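Local coordinates for protease lasA (Pseudomonas aeruginosa, PDB 3IT5), which is a secreted zinc metallopeptidase that cleaves the pentaglycine cross-links of staphylococcal peptidoglycan and takes part in the degradation of host elastin, at residues A[5-10]-A[52-57]. Residues are numbered along the deposited sequence; the frame is centred on the assembly and turned at random.
Sequences NLMQLP and VAAHAG
Met-7 holds CG anti to its carbonyl carbon (chi1 -80°), and His-55 sets its ring carbon CG between the backbone N and the carbonyl carbon (chi1 58°); the two side chains run side by side, pointing the same way. Met-7 CG lies 3.7 Å from His-55 CB, while SD approaches the imidazole obliquely, 5.0 Å from the ring centroid. Within its own segment the ring donates from ND1 to Ala-56 O at 2.7 Å, above the carbonyl plane, and NE2 makes a weak hydrogen bond with Thr-77 OG1. Ala-54 O is gripped from segment 5-10: Gln-8 N donates to it at 2.9 Å, with an N-H···O angle of 162° and the donor in the carbonyl plane, and Met-7 CA adds a CH···O contact at 3.2 Å. Further along, Val-52 N donates a hydrogen bond to Pro-10 O at 3.3 Å, from above the carbonyl plane. A water donates to Leu-6 O and weakly accepts from Ala-56 N, bridging the two segments at the Leu-6 end. The segments run roughly antiparallel. Phe-123 touches both Pro-10 and Ala-54, and Leu-125 touches Met-7, both from strand 121-127, which also supplies the zinc ligand His-122. The contact thus fastens the N-terminal loop to the loop joining strands 50-52 and 57-63, against the antiparallel beta-sheet core of the M23 metallopeptidase fold.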
loop_
_atom_site.group_PDB
_atom_site.type_symbol
_atom_site.label_atom_id
_atom_site.label_comp_id
_atom_site.label_asym_id
_atom_site.label_seq_id
_atom_site.Cartn_x
_atom_site.Cartn_y
_atom_site.Cartn_z
ATOM N N ASN A 5 15.713 0.865 -3.347
ATOM C CA ASN A 5 15.451 0.517 -4.748
ATOM C C ASN A 5 14.601 -0.755 -4.908
ATOM O O ASN A 5 14.465 -1.289 -6.012
ATOM C CB ASN A 5 16.777 0.354 -5.503
ATOM C CG ASN A 5 17.587 -0.830 -5.007
ATOM O OD1 ASN A 5 17.399 -1.299 -3.882
ATOM N ND2 ASN A 5 18.491 -1.327 -5.851
ATOM N N LEU A 6 14.041 -1.234 -3.797
ATOM C CA LEU A 6 13.276 -2.485 -3.780
ATOM C C LEU A 6 11.803 -2.296 -4.118
ATOM O O LEU A 6 11.191 -3.164 -4.750
ATOM C CB LEU A 6 13.415 -3.188 -2.420
ATOM C CG LEU A 6 12.720 -4.545 -2.217
ATOM C CD1 LEU A 6 13.154 -5.585 -3.258
ATOM C CD2 LEU A 6 12.964 -5.062 -0.816
ATOM N N MET A 7 11.243 -1.160 -3.709
ATOM C CA MET A 7 9.800 -0.953 -3.776
ATOM C C MET A 7 9.349 0.318 -4.483
ATOM O O MET A 7 9.986 1.369 -4.379
ATOM C CB MET A 7 9.197 -1.001 -2.370
ATOM C CG MET A 7 9.001 -2.407 -1.858
ATOM S SD MET A 7 8.417 -2.440 -0.167
ATOM C CE MET A 7 9.975 -2.527 0.698
ATOM N N GLN A 8 8.242 0.186 -5.211
ATOM C CA GLN A 8 7.481 1.307 -5.747
ATOM C C GLN A 8 6.139 1.359 -5.007
ATOM O O GLN A 8 5.839 0.476 -4.200
ATOM C CB GLN A 8 7.246 1.128 -7.257
ATOM C CG GLN A 8 6.439 -0.127 -7.621
ATOM C CD GLN A 8 5.661 0.003 -8.916
ATOM O OE1 GLN A 8 4.428 0.021 -8.905
ATOM N NE2 GLN A 8 6.363 0.091 -10.032
ATOM N N LEU A 9 5.333 2.381 -5.289
ATOM C CA LEU A 9 3.982 2.486 -4.729
ATOM C C LEU A 9 3.049 1.431 -5.347
ATOM O O LEU A 9 3.204 1.087 -6.525
ATOM C CB LEU A 9 3.425 3.900 -4.949
ATOM C CG LEU A 9 4.208 5.048 -4.300
ATOM C CD1 LEU A 9 3.918 6.383 -5.005
ATOM C CD2 LEU A 9 3.927 5.142 -2.794
ATOM N N PRO A 10 2.079 0.915 -4.557
ATOM C CA PRO A 10 1.228 -0.206 -4.990
ATOM C C PRO A 10 0.082 0.156 -5.951
ATOM O O PRO A 10 -1.039 -0.351 -5.807
ATOM C CB PRO A 10 0.687 -0.758 -3.664
ATOM C CG PRO A 10 0.623 0.429 -2.776
ATOM C CD PRO A 10 1.791 1.307 -3.162
ATOM N N VAL A 52 -1.179 -2.887 -7.879
ATOM C CA VAL A 52 -0.047 -3.652 -8.402
ATOM C C VAL A 52 0.957 -3.989 -7.301
ATOM O O VAL A 52 1.005 -3.320 -6.256
ATOM C CB VAL A 52 0.681 -2.927 -9.574
ATOM C CG1 VAL A 52 -0.304 -2.501 -10.671
ATOM C CG2 VAL A 52 1.474 -1.730 -9.066
ATOM N N ALA A 53 1.755 -5.026 -7.548
ATOM C CA ALA A 53 2.831 -5.417 -6.644
ATOM C C ALA A 53 3.823 -4.276 -6.453
ATOM O O ALA A 53 4.291 -3.666 -7.419
ATOM C CB ALA A 53 3.545 -6.660 -7.163
ATOM N N ALA A 54 4.130 -3.990 -5.194
ATOM C CA ALA A 54 5.082 -2.946 -4.852
ATOM C C ALA A 54 6.517 -3.397 -5.116
ATOM O O ALA A 54 7.427 -2.572 -5.204
ATOM C CB ALA A 54 4.906 -2.535 -3.411
ATOM N N HIS A 55 6.706 -4.708 -5.259
ATOM C CA HIS A 55 8.028 -5.289 -5.466
ATOM C C HIS A 55 7.961 -6.689 -6.070
ATOM O O HIS A 55 6.883 -7.300 -6.153
ATOM C CB HIS A 55 8.776 -5.360 -4.132
ATOM C CG HIS A 55 8.062 -6.159 -3.088
ATOM N ND1 HIS A 55 8.321 -7.494 -2.865
ATOM C CD2 HIS A 55 7.095 -5.812 -2.206
ATOM C CE1 HIS A 55 7.543 -7.935 -1.892
ATOM N NE2 HIS A 55 6.787 -6.934 -1.478
ATOM N N ALA A 56 9.132 -7.181 -6.476
ATOM C CA ALA A 56 9.324 -8.563 -6.898
ATOM C C ALA A 56 9.159 -9.522 -5.723
ATOM O O ALA A 56 9.533 -9.201 -4.593
ATOM C CB ALA A 56 10.712 -8.737 -7.519
ATOM N N GLY A 57 8.601 -10.695 -6.003
ATOM C CA GLY A 57 8.443 -11.735 -4.994
ATOM C C GLY A 57 7.352 -12.735 -5.312
ATOM O O GLY A 57 6.889 -12.830 -6.459
HETATM O O HOH W 1 11.740 -5.028 -6.470
#